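Local atomic coordinates of EvdO2 (PDB entry 4XAB), a protein that probably catalyses an oxidative cyclization in orthosomycin biosynthesis, as a metal-dependent oxygenase of the phytanoyl-CoA dioxygenase family. Residues R21-I25 with V197-L201; A24-A30 with P203-V208; I116-Y122 with N220-R226; L38-Y42 with T149-A153. All blocks are in the same frame, centred on the assembly; numbering follows the deposited sequence.

Contact 1 of 4, residues R21-I25 with V197-L201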
loop_
_atom_site.group_PDB
_atom_site.type_symbol
_atom_site.label_atom_id
_atom_site.label_comp_id
_atom_site.label_asym_id
_atom_site.label_seq_id
_atom_site.Cartn_x
_atom_site.Cartn_y
_atom_site.Cartn_z
ATOM N N ARG A 21 -5.211 15.096 -7.432
ATOM C CA ARG A 21 -5.644 14.660 -6.113
ATOM C C ARG A 21 -4.598 13.860 -5.348
ATOM O O ARG A 21 -4.651 13.796 -4.129
ATOM C CB ARG A 21 -6.924 13.827 -6.240
ATOM C CG ARG A 21 -8.024 14.504 -7.034
ATOM C CD ARG A 21 -9.354 13.808 -6.794
ATOM N NE ARG A 21 -10.038 14.383 -5.642
ATOM C CZ ARG A 21 -11.086 13.832 -5.038
ATOM N NH1 ARG A 21 -11.559 12.669 -5.470
ATOM N NH2 ARG A 21 -11.651 14.438 -3.998
ATOM N N GLY A 22 -3.657 13.253 -6.062
ATOM C CA GLY A 22 -2.614 12.461 -5.432
ATOM C C GLY A 22 -2.932 10.985 -5.286
ATOM O O GLY A 22 -2.135 10.220 -4.720
ATOM N N PHE A 23 -4.116 10.599 -5.748
ATOM C CA PHE A 23 -4.529 9.204 -5.758
ATOM C C PHE A 23 -5.491 8.953 -6.906
ATOM O O PHE A 23 -6.064 9.884 -7.479
ATOM C CB PHE A 23 -5.193 8.818 -4.437
ATOM C CG PHE A 23 -6.502 9.498 -4.215
ATOM C CD1 PHE A 23 -7.698 8.865 -4.545
ATOM C CD2 PHE A 23 -6.545 10.774 -3.684
ATOM C CE1 PHE A 23 -8.896 9.506 -4.347
ATOM C CE2 PHE A 23 -7.734 11.422 -3.487
ATOM C CZ PHE A 23 -8.919 10.791 -3.820
ATOM N N ALA A 24 -5.691 7.681 -7.221
ATOM C CA ALA A 24 -6.661 7.335 -8.267
ATOM C C ALA A 24 -7.178 5.949 -8.045
ATOM O O ALA A 24 -6.454 5.084 -7.548
ATOM C CB ALA A 24 -6.031 7.444 -9.632
ATOM N N ILE A 25 -8.432 5.743 -8.423
ATOM C CA ILE A 25 -9.057 4.438 -8.367
ATOM C C ILE A 25 -9.065 3.801 -9.741
ATOM O O ILE A 25 -9.477 4.431 -10.716
ATOM C CB ILE A 25 -10.509 4.527 -7.867
ATOM C CG1 ILE A 25 -10.537 4.940 -6.398
ATOM C CG2 ILE A 25 -11.219 3.189 -8.080
ATOM C CD1 ILE A 25 -11.952 5.027 -5.832
ATOM N N VAL A 197 -11.261 11.213 1.847
ATOM C CA VAL A 197 -12.094 10.561 0.852
ATOM C C VAL A 197 -11.789 9.064 0.849
ATOM O O VAL A 197 -10.632 8.678 0.776
ATOM C CB VAL A 197 -11.855 11.179 -0.550
ATOM C CG1 VAL A 197 -12.591 10.386 -1.594
ATOM C CG2 VAL A 197 -12.313 12.641 -0.565
ATOM N N ALA A 198 -12.820 8.220 0.942
ATOM C CA ALA A 198 -12.593 6.775 1.001
ATOM C C ALA A 198 -12.628 6.164 -0.383
ATOM O O ALA A 198 -13.348 6.648 -1.250
ATOM C CB ALA A 198 -13.639 6.089 1.903
ATOM N N CYS A 199 -11.877 5.080 -0.559
ATOM C CA CYS A 199 -11.759 4.412 -1.849
ATOM C C CYS A 199 -12.108 2.932 -1.783
ATOM O O CYS A 199 -11.222 2.073 -1.859
ATOM C CB CYS A 199 -10.339 4.587 -2.395
ATOM S SG CYS A 199 -10.028 6.286 -2.889
ATOM N N PRO A 200 -13.407 2.620 -1.659
ATOM C CA PRO A 200 -13.776 1.205 -1.719
ATOM C C PRO A 200 -13.484 0.615 -3.099
ATOM O O PRO A 200 -13.440 1.349 -4.091
ATOM C CB PRO A 200 -15.274 1.223 -1.417
ATOM C CG PRO A 200 -15.480 2.481 -0.619
ATOM C CD PRO A 200 -14.558 3.466 -1.297
ATOM N N LEU A 201 -13.258 -0.695 -3.134
ATOM C CA LEU A 201 -12.879 -1.409 -4.347
ATOM C C LEU A 201 -13.559 -2.752 -4.408
ATOM O O LEU A 201 -13.868 -3.348 -3.377
ATOM C CB LEU A 201 -11.373 -1.638 -4.409
ATOM C CG LEU A 201 -10.501 -0.384 -4.455
ATOM C CD1 LEU A 201 -9.053 -0.791 -4.324
ATOM C CD2 LEU A 201 -10.721 0.423 -5.748
#
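No hydrogen bond joins 21-25 to 197-201; the contact is made almost wholly by side chains, and the nearest CA atoms, those of Ile-25 and Cys-199, are 7.1 Å apart. The two segments run in nearly the same direction, 18° apart end to end. Gly-22, with positive phi, follows the end of helix 12-21, and the strand starting at Phe-23 then sends alternate side chains across: Phe-23 and Ile-25 point toward 197-201, Ala-24 away. Phe-23 takes the p rotamer, which brings its CE1 to 3.7 Å from Cys-199 SG. The sulfur sits 4.6 Å from the ring centroid, an oblique sulfur-aromatic contact. Ile-25, in the extended mt rotamer, reaches the same sulfur, CD1 to SG of Cys-199 being 3.7 Å, while its CG2 meets Leu-201 CD2 at 3.7 Å. The CA-CB bond of Leu-201 points sideways; its mt conformation brings CD2 over to Ile-25 CG2. At the other end Arg-21 bends at chi3 (p), bringing NH2 to 3.9 Å from Val-197 CG2. Tyr-162 stacks on the Phe-23 ring, and Val-207 of strand 206-210 packs against Ile-25, Cys-199 and Leu-201. The side chains form a largely apolar, partly buried layer between strand 23-26 of the larger sheet and edge strand 197-198 of the smaller one with the residues that follow it, as expected of the double-stranded beta-helix of the cupin clan.

Contact 2 of 4, residues A24-A30 with P203-V208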
loop_
_atom_site.group_PDB
_atom_site.type_symbol
_atom_site.label_atom_id
_atom_site.label_comp_id
_atom_site.label_asym_id
_atom_site.label_seq_id
_atom_site.Cartn_x
_atom_site.Cartn_y
_atom_site.Cartn_z
ATOM N N ALA A 24 -5.691 7.681 -7.221
ATOM C CA ALA A 24 -6.661 7.335 -8.267
ATOM C C ALA A 24 -7.178 5.949 -8.045
ATOM O O ALA A 24 -6.454 5.084 -7.548
ATOM C CB ALA A 24 -6.031 7.444 -9.632
ATOM N N ILE A 25 -8.432 5.743 -8.423
ATOM C CA ILE A 25 -9.057 4.438 -8.367
ATOM C C ILE A 25 -9.065 3.801 -9.741
ATOM O O ILE A 25 -9.477 4.431 -10.716
ATOM C CB ILE A 25 -10.509 4.527 -7.867
ATOM C CG1 ILE A 25 -10.537 4.940 -6.398
ATOM C CG2 ILE A 25 -11.219 3.189 -8.080
ATOM C CD1 ILE A 25 -11.952 5.027 -5.832
ATOM N N LEU A 26 -8.599 2.561 -9.807
ATOM C CA LEU A 26 -8.670 1.774 -11.031
ATOM C C LEU A 26 -9.588 0.591 -10.768
ATOM O O LEU A 26 -9.220 -0.314 -10.025
ATOM C CB LEU A 26 -7.290 1.301 -11.434
ATOM C CG LEU A 26 -6.186 2.353 -11.439
ATOM C CD1 LEU A 26 -4.849 1.709 -11.753
ATOM C CD2 LEU A 26 -6.528 3.428 -12.443
ATOM N N PRO A 27 -10.780 0.589 -11.379
ATOM C CA PRO A 27 -11.783 -0.413 -11.004
ATOM C C PRO A 27 -11.354 -1.867 -11.199
ATOM O O PRO A 27 -11.760 -2.717 -10.403
ATOM C CB PRO A 27 -12.964 -0.077 -11.921
ATOM C CG PRO A 27 -12.831 1.383 -12.153
ATOM C CD PRO A 27 -11.342 1.621 -12.276
ATOM N N GLN A 28 -10.560 -2.158 -12.222
ATOM C CA GLN A 28 -10.172 -3.537 -12.477
ATOM C C GLN A 28 -8.773 -3.613 -13.090
ATOM O O GLN A 28 -8.620 -3.579 -14.311
ATOM C CB GLN A 28 -11.190 -4.216 -13.402
ATOM C CG GLN A 28 -10.903 -5.703 -13.660
ATOM C CD GLN A 28 -11.955 -6.637 -13.075
ATOM O OE1 GLN A 28 -13.152 -6.457 -13.289
ATOM N NE2 GLN A 28 -11.502 -7.648 -12.322
ATOM N N VAL A 29 -7.749 -3.706 -12.254
ATOM C CA VAL A 29 -6.382 -3.769 -12.764
ATOM C C VAL A 29 -5.912 -5.230 -12.868
ATOM O O VAL A 29 -4.957 -5.529 -13.574
ATOM C CB VAL A 29 -5.409 -2.948 -11.884
ATOM C CG1 VAL A 29 -5.050 -3.700 -10.614
ATOM C CG2 VAL A 29 -4.135 -2.599 -12.662
ATOM N N ALA A 30 -6.590 -6.121 -12.152
ATOM C CA ALA A 30 -6.334 -7.551 -12.232
ATOM C C ALA A 30 -7.630 -8.221 -12.633
ATOM O O ALA A 30 -8.688 -7.880 -12.112
ATOM C CB ALA A 30 -5.832 -8.111 -10.904
ATOM N N PRO A 203 -12.994 -6.773 -5.940
ATOM C CA PRO A 203 -11.803 -7.604 -6.138
ATOM C C PRO A 203 -11.132 -7.344 -7.485
ATOM O O PRO A 203 -11.806 -7.244 -8.508
ATOM C CB PRO A 203 -12.354 -9.031 -6.076
ATOM C CG PRO A 203 -13.610 -8.921 -5.304
ATOM C CD PRO A 203 -14.188 -7.588 -5.641
ATOM N N GLY A 204 -9.810 -7.193 -7.464
ATOM C CA GLY A 204 -9.066 -6.889 -8.675
ATOM C C GLY A 204 -8.950 -5.407 -8.965
ATOM O O GLY A 204 -8.229 -5.017 -9.884
ATOM N N GLY A 205 -9.664 -4.589 -8.193
ATOM C CA GLY A 205 -9.530 -3.142 -8.277
ATOM C C GLY A 205 -8.258 -2.700 -7.583
ATOM O O GLY A 205 -7.658 -3.469 -6.842
ATOM N N ALA A 206 -7.841 -1.467 -7.835
ATOM C CA ALA A 206 -6.654 -0.940 -7.160
ATOM C C ALA A 206 -6.804 0.524 -6.878
ATOM O O ALA A 206 -7.550 1.234 -7.549
ATOM C CB ALA A 206 -5.384 -1.169 -7.990
ATOM N N VAL A 207 -6.063 0.985 -5.874
ATOM C CA VAL A 207 -5.875 2.399 -5.693
ATOM C C VAL A 207 -4.393 2.667 -5.898
ATOM O O VAL A 207 -3.530 1.819 -5.604
ATOM C CB VAL A 207 -6.340 2.896 -4.302
ATOM C CG1 VAL A 207 -7.858 2.872 -4.219
ATOM C CG2 VAL A 207 -5.743 2.047 -3.212
ATOM N N VAL A 208 -4.134 3.824 -6.472
ATOM C CA VAL A 208 -2.767 4.275 -6.748
ATOM C C VAL A 208 -2.522 5.573 -5.986
ATOM O O VAL A 208 -3.338 6.476 -6.071
ATOM C CB VAL A 208 -2.572 4.515 -8.252
ATOM C CG1 VAL A 208 -1.122 4.886 -8.558
ATOM C CG2 VAL A 208 -3.016 3.272 -9.049
#
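Gly-204, Ala-206 and Val-208 lose the most surface here, and each marks a different part of the contact. Val-208 forms an antiparallel hydrogen-bonded pair with Ala-24: Ala-24 N to Val-208 O and Val-208 N to Ala-24 O are both 2.9 Å. Its CG2 also meets Leu-26 CD1 at 3.6 Å, on the sheet face shared by Ala-24, Leu-26 and Ala-206. Ala-206 repeats the pairing with Leu-26, its O 2.8 Å from Leu-26 N and its N 2.8 Å from Leu-26 O, and its small CB leaves room for Val-29 CG1 at 3.7 Å. Beyond Leu-26 the regular pairing stops, and Gly-204 O takes two backbone bonds, from Val-29 N at 2.8 Å and Ala-30 N at 3.0 Å. A side chain on Gly-204 would run into Ala-30 O, and its positive phi also suits glycine. Gln-28 braces this loop, NE2 donating to Ala-30 O at 2.8 Å. Strand 139-149 flanks strand 206-210: Trp-147 pairs with Val-207, and Thr-149 with Gly-204 and Gly-205 just before the strand, so 23-26 extends the sheet; helix 89-102 covers Leu-26 and Val-29 through Ile-97, whereas Val-207 packs against Leu-160 and Tyr-162 of strand 160-162.

Contact 3 of 4, residues I116-Y122 with N220-R226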
loop_
_atom_site.group_PDB
_atom_site.type_symbol
_atom_site.label_atom_id
_atom_site.label_comp_id
_atom_site.label_asym_id
_atom_site.label_seq_id
_atom_site.Cartn_x
_atom_site.Cartn_y
_atom_site.Cartn_z
ATOM N N ILE A 116 -0.091 -7.858 2.054
ATOM C CA ILE A 116 -0.785 -7.515 3.282
ATOM C C ILE A 116 -2.017 -8.382 3.424
ATOM O O ILE A 116 -2.766 -8.562 2.465
ATOM C CB ILE A 116 -1.220 -6.033 3.301
ATOM C CG1 ILE A 116 -0.011 -5.110 3.180
ATOM C CG2 ILE A 116 -2.035 -5.722 4.566
ATOM C CD1 ILE A 116 -0.396 -3.699 2.790
ATOM N N LEU A 117 -2.215 -8.937 4.618
ATOM C CA LEU A 117 -3.481 -9.578 4.943
ATOM C C LEU A 117 -4.018 -8.978 6.241
ATOM O O LEU A 117 -3.340 -9.013 7.262
ATOM C CB LEU A 117 -3.303 -11.099 5.062
ATOM C CG LEU A 117 -4.543 -11.963 5.308
ATOM C CD1 LEU A 117 -4.312 -13.355 4.759
ATOM C CD2 LEU A 117 -4.889 -12.038 6.791
ATOM N N LYS A 118 -5.221 -8.405 6.179
ATOM C CA LYS A 118 -5.927 -7.928 7.365
ATOM C C LYS A 118 -6.852 -9.018 7.852
ATOM O O LYS A 118 -7.857 -9.303 7.201
ATOM C CB LYS A 118 -6.756 -6.674 7.076
ATOM C CG LYS A 118 -5.970 -5.454 6.710
ATOM C CD LYS A 118 -6.901 -4.256 6.598
ATOM C CE LYS A 118 -7.546 -3.910 7.926
ATOM N NZ LYS A 118 -6.614 -3.139 8.794
ATOM N N PRO A 119 -6.523 -9.624 9.002
ATOM C CA PRO A 119 -7.312 -10.716 9.574
ATOM C C PRO A 119 -8.743 -10.283 9.842
ATOM O O PRO A 119 -8.991 -9.088 9.990
ATOM C CB PRO A 119 -6.585 -11.032 10.890
ATOM C CG PRO A 119 -5.243 -10.422 10.756
ATOM C CD PRO A 119 -5.380 -9.254 9.851
ATOM N N PRO A 120 -9.679 -11.242 9.905
ATOM C CA PRO A 120 -11.037 -10.921 10.348
ATOM C C PRO A 120 -11.008 -10.253 11.715
ATOM O O PRO A 120 -10.214 -10.654 12.569
ATOM C CB PRO A 120 -11.730 -12.291 10.432
ATOM C CG PRO A 120 -10.886 -13.213 9.618
ATOM C CD PRO A 120 -9.484 -12.690 9.709
ATOM N N ARG A 121 -11.836 -9.232 11.893
ATOM C CA ARG A 121 -11.981 -8.527 13.164
ATOM C C ARG A 121 -10.694 -7.887 13.645
ATOM O O ARG A 121 -10.551 -7.589 14.828
ATOM C CB ARG A 121 -12.528 -9.475 14.227
ATOM C CG ARG A 121 -13.914 -9.976 13.885
ATOM C CD ARG A 121 -14.865 -8.809 13.714
ATOM N NE ARG A 121 -16.226 -9.238 13.400
ATOM C CZ ARG A 121 -17.266 -8.414 13.350
ATOM N NH1 ARG A 121 -17.094 -7.120 13.595
ATOM N NH2 ARG A 121 -18.473 -8.878 13.060
ATOM N N TYR A 122 -9.763 -7.651 12.727
ATOM C CA TYR A 122 -8.540 -6.952 13.079
ATOM C C TYR A 122 -8.890 -5.513 13.426
ATOM O O TYR A 122 -9.299 -4.748 12.557
ATOM C CB TYR A 122 -7.527 -7.007 11.937
ATOM C CG TYR A 122 -6.189 -6.418 12.327
ATOM C CD1 TYR A 122 -5.357 -7.083 13.220
ATOM C CD2 TYR A 122 -5.778 -5.186 11.838
ATOM C CE1 TYR A 122 -4.143 -6.547 13.599
ATOM C CE2 TYR A 122 -4.565 -4.644 12.216
ATOM C CZ TYR A 122 -3.755 -5.332 13.093
ATOM O OH TYR A 122 -2.544 -4.799 13.470
ATOM N N ASN A 220 -10.493 -3.872 10.195
ATOM C CA ASN A 220 -11.361 -4.802 9.475
ATOM C C ASN A 220 -12.437 -5.301 10.416
ATOM O O ASN A 220 -12.216 -6.231 11.181
ATOM C CB ASN A 220 -10.546 -5.962 8.889
ATOM C CG ASN A 220 -11.413 -7.013 8.224
ATOM O OD1 ASN A 220 -12.553 -6.750 7.860
ATOM N ND2 ASN A 220 -10.864 -8.212 8.054
ATOM N N LEU A 221 -13.606 -4.670 10.363
ATOM C CA LEU A 221 -14.709 -5.039 11.241
ATOM C C LEU A 221 -15.533 -6.200 10.701
ATOM O O LEU A 221 -16.635 -6.437 11.167
ATOM C CB LEU A 221 -15.626 -3.835 11.477
ATOM C CG LEU A 221 -14.915 -2.564 11.949
ATOM C CD1 LEU A 221 -15.887 -1.399 12.033
ATOM C CD2 LEU A 221 -14.212 -2.790 13.282
ATOM N N THR A 222 -15.004 -6.924 9.725
ATOM C CA THR A 222 -15.759 -8.005 9.102
ATOM C C THR A 222 -15.164 -9.356 9.473
ATOM O O THR A 222 -14.047 -9.439 9.979
ATOM C CB THR A 222 -15.791 -7.885 7.558
ATOM O OG1 THR A 222 -14.561 -8.377 7.018
ATOM C CG2 THR A 222 -16.020 -6.442 7.112
ATOM N N ASP A 223 -15.903 -10.426 9.204
ATOM C CA ASP A 223 -15.443 -11.744 9.593
ATOM C C ASP A 223 -14.608 -12.424 8.516
ATOM O O ASP A 223 -14.311 -13.612 8.630
ATOM C CB ASP A 223 -16.639 -12.621 9.978
ATOM C CG ASP A 223 -17.271 -12.190 11.293
ATOM O OD1 ASP A 223 -16.523 -12.013 12.277
ATOM O OD2 ASP A 223 -18.507 -12.014 11.344
ATOM N N GLN A 224 -14.191 -11.663 7.504
ATOM C CA GLN A 224 -13.415 -12.206 6.391
ATOM C C GLN A 224 -12.087 -11.483 6.256
ATOM O O GLN A 224 -12.039 -10.257 6.395
ATOM C CB GLN A 224 -14.187 -12.095 5.066
ATOM C CG GLN A 224 -15.514 -12.855 5.047
ATOM C CD GLN A 224 -16.602 -12.137 5.823
ATOM O OE1 GLN A 224 -16.692 -10.906 5.792
ATOM N NE2 GLN A 224 -17.427 -12.901 6.537
ATOM N N PRO A 225 -11.008 -12.227 5.953
ATOM C CA PRO A 225 -9.710 -11.572 5.752
ATOM C C PRO A 225 -9.764 -10.680 4.526
ATOM O O PRO A 225 -10.546 -10.940 3.612
ATOM C CB PRO A 225 -8.735 -12.741 5.541
ATOM C CG PRO A 225 -9.530 -13.996 5.836
ATOM C CD PRO A 225 -10.960 -13.655 5.607
ATOM N N ARG A 226 -8.955 -9.626 4.515
ATOM C CA ARG A 226 -8.896 -8.720 3.388
ATOM C C ARG A 226 -7.455 -8.594 2.947
ATOM O O ARG A 226 -6.601 -8.170 3.728
ATOM C CB ARG A 226 -9.464 -7.358 3.761
ATOM C CG ARG A 226 -10.822 -7.459 4.417
ATOM C CD ARG A 226 -11.892 -7.759 3.382
ATOM N NE ARG A 226 -13.125 -8.154 4.040
ATOM C CZ ARG A 226 -14.316 -8.137 3.458
ATOM N NH1 ARG A 226 -14.431 -7.734 2.201
ATOM N NH2 ARG A 226 -15.386 -8.519 4.137
#
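Strand 110-118 ends here beside the loop that leads into strand 226-234. One antiparallel hydrogen-bonded pair joins them, Lys-118 N to Arg-226 O at 2.8 Å and Arg-226 N to Lys-118 O at 2.9 Å. Pro-119 to Tyr-122 then form a type II beta turn, with Arg-121 at phi 60°. The turn stays bonded to the loop: Arg-121 N bonds Thr-222 O at 2.9 Å, and Asn-220 N bonds Tyr-122 O at 2.8 Å. Among the side chains Asn-220 is the most buried by the contact. Its ND2 donates to Pro-119 O at 2.8 Å and, within its own loop, to Gln-224 O at 2.9 Å, while OD1 accepts from Thr-222 N at 3.1 Å, an Asx turn. Pro-120 lies against the loop, its CB 3.4 Å from Asp-223 O and its CG 4.0 Å from Pro-225 CD. Between two exposed side chains, Arg-121 NE makes a salt bridge to Asp-223 OD1 at 3.0 Å. Arg-226 sends NH1 out to Glu-152 O. The chemistry is mostly backbone amide to carbonyl, with one asparagine amide tying the turn to the loop where strand 110-118 ends and strand 226-234 begins; the single ion pair is exposed.

Contact 4 of 4, residues L38-Y42 with T149-A153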
loop_
_atom_site.group_PDB
_atom_site.type_symbol
_atom_site.label_atom_id
_atom_site.label_comp_id
_atom_site.label_asym_id
_atom_site.label_seq_id
_atom_site.Cartn_x
_atom_site.Cartn_y
_atom_site.Cartn_z
ATOM N N LEU A 38 -3.857 -15.062 -7.461
ATOM C CA LEU A 38 -3.238 -14.321 -6.361
ATOM C C LEU A 38 -3.774 -14.826 -5.025
ATOM O O LEU A 38 -3.026 -14.940 -4.048
ATOM C CB LEU A 38 -3.488 -12.823 -6.515
ATOM C CG LEU A 38 -2.607 -12.098 -7.534
ATOM C CD1 LEU A 38 -3.117 -10.689 -7.746
ATOM C CD2 LEU A 38 -1.144 -12.082 -7.080
ATOM N N ARG A 39 -5.065 -15.154 -5.000
ATOM C CA ARG A 39 -5.699 -15.673 -3.792
ATOM C C ARG A 39 -5.098 -17.005 -3.361
ATOM O O ARG A 39 -4.847 -17.223 -2.174
ATOM C CB ARG A 39 -7.201 -15.834 -4.000
ATOM C CG ARG A 39 -7.959 -14.528 -3.974
ATOM C CD ARG A 39 -9.420 -14.769 -4.210
ATOM N NE ARG A 39 -10.187 -13.529 -4.207
ATOM C CZ ARG A 39 -11.499 -13.478 -4.386
ATOM N NH1 ARG A 39 -12.181 -14.604 -4.574
ATOM N NH2 ARG A 39 -12.129 -12.313 -4.366
ATOM N N GLN A 40 -4.880 -17.893 -4.329
ATOM C CA GLN A 40 -4.259 -19.184 -4.061
ATOM C C GLN A 40 -2.839 -19.012 -3.543
ATOM O O GLN A 40 -2.410 -19.727 -2.634
ATOM C CB GLN A 40 -4.256 -20.050 -5.319
ATOM C CG GLN A 40 -5.633 -20.530 -5.735
ATOM C CD GLN A 40 -5.600 -21.313 -7.033
ATOM O OE1 GLN A 40 -4.964 -20.901 -8.005
ATOM N NE2 GLN A 40 -6.276 -22.454 -7.051
ATOM N N ALA A 41 -2.114 -18.059 -4.119
ATOM C CA ALA A 41 -0.768 -17.744 -3.655
ATOM C C ALA A 41 -0.763 -17.231 -2.212
ATOM O O ALA A 41 0.113 -17.590 -1.420
ATOM C CB ALA A 41 -0.119 -16.725 -4.576
ATOM N N TYR A 42 -1.736 -16.390 -1.872
ATOM C CA TYR A 42 -1.839 -15.857 -0.516
ATOM C C TYR A 42 -2.242 -16.941 0.479
ATOM O O TYR A 42 -1.827 -16.907 1.636
ATOM C CB TYR A 42 -2.837 -14.700 -0.462
ATOM C CG TYR A 42 -2.225 -13.343 -0.737
ATOM C CD1 TYR A 42 -1.471 -13.121 -1.886
ATOM C CD2 TYR A 42 -2.410 -12.275 0.144
ATOM C CE1 TYR A 42 -0.915 -11.877 -2.154
ATOM C CE2 TYR A 42 -1.842 -11.017 -0.115
ATOM C CZ TYR A 42 -1.096 -10.832 -1.267
ATOM O OH TYR A 42 -0.525 -9.600 -1.545
ATOM N N THR A 149 -6.443 -5.003 -4.621
ATOM C CA THR A 149 -7.115 -5.801 -3.601
ATOM C C THR A 149 -7.524 -7.149 -4.183
ATOM O O THR A 149 -7.871 -7.250 -5.360
ATOM C CB THR A 149 -8.336 -5.066 -3.018
ATOM O OG1 THR A 149 -8.880 -5.819 -1.933
ATOM C CG2 THR A 149 -9.423 -4.829 -4.089
ATOM N N LEU A 150 -7.449 -8.191 -3.358
ATOM C CA LEU A 150 -7.874 -9.532 -3.759
ATOM C C LEU A 150 -9.310 -9.786 -3.334
ATOM O O LEU A 150 -9.923 -10.783 -3.727
ATOM C CB LEU A 150 -6.969 -10.606 -3.141
ATOM C CG LEU A 150 -5.466 -10.518 -3.370
ATOM C CD1 LEU A 150 -4.794 -11.851 -3.009
ATOM C CD2 LEU A 150 -5.157 -10.105 -4.800
ATOM N N ASP A 151 -9.830 -8.879 -2.511
ATOM C CA ASP A 151 -11.138 -9.030 -1.888
ATOM C C ASP A 151 -11.921 -7.745 -2.064
ATOM O O ASP A 151 -11.328 -6.710 -2.378
ATOM C CB ASP A 151 -10.985 -9.341 -0.396
ATOM C CG ASP A 151 -10.212 -10.615 -0.150
ATOM O OD1 ASP A 151 -10.744 -11.690 -0.477
ATOM O OD2 ASP A 151 -9.070 -10.548 0.350
ATOM N N GLU A 152 -13.238 -7.794 -1.859
ATOM C CA GLU A 152 -13.973 -6.545 -1.703
ATOM C C GLU A 152 -13.284 -5.708 -0.624
ATOM O O GLU A 152 -12.912 -6.230 0.432
ATOM C CB GLU A 152 -15.443 -6.777 -1.322
ATOM C CG GLU A 152 -16.202 -5.455 -1.191
ATOM C CD GLU A 152 -17.683 -5.618 -0.903
ATOM O OE1 GLU A 152 -18.085 -6.657 -0.338
ATOM O OE2 GLU A 152 -18.449 -4.687 -1.237
ATOM N N ALA A 153 -13.111 -4.421 -0.893
ATOM C CA ALA A 153 -12.583 -3.504 0.098
ATOM C C ALA A 153 -13.618 -2.427 0.377
ATOM O O ALA A 153 -14.007 -1.687 -0.520
ATOM C CB ALA A 153 -11.291 -2.890 -0.372
#
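Leu-38 comes first on the inward side of helix 32-45: its CB meets CD2 of Leu-150 at 3.6 Å. One residue on, Arg-39 starts out sideways and stretches its fully extended chi2 to chi4 along the loop, until NE and NH2 both donate to the backbone O of Leu-150, each at 2.8 Å. That oxygen lies near the guanidinium plane, consistent with both N-H groups sharing one acceptor. Asp-151 OD1 is 4.2 Å from Arg-39 NH2, well out of that plane and beyond salt-bridge reach; the aspartate has its salt bridge with Arg-227. A turn later Tyr-42 offers a ring face to Leu-150, whose CD1 stands 3.7 Å from the ring centroid and 12° off its normal, a CH-pi contact. The Tyr-42 hydroxyl bonds Ala-228 O on strand 226-234. Leu-150 is thus held twice over: its side chain enters an apolar site between Leu-38 and Tyr-42, while its carbonyl, just past the end of strand 139-149, is satisfied by a charged donor from the helix.

How the contacts relate
Contacts 1 and 2 share Ala-24 and Ile-25 and so read the same strand, 23-26, in two ways: contact 2 is its buried pairing within the larger sheet, all its hydrogen bonds across being backbone ones, while contact 1, partly buried, packs side chains across to the smaller sheet without any. Contact 4, also buried, adds helix 32-45 to the scaffold and meets contact 2 where Gly-204 N bonds Thr-149 O at 2.9 Å. Contact 3, farther out and partly buried, adds an asparagine amide and a salt bridge to backbone bonds, and touches contact 4 through Arg-226. The nickel, held by His-129, Asp-131 and His-215, is about 11 Å from the Phe-23 side chain and 8 Å from that of Ile-116.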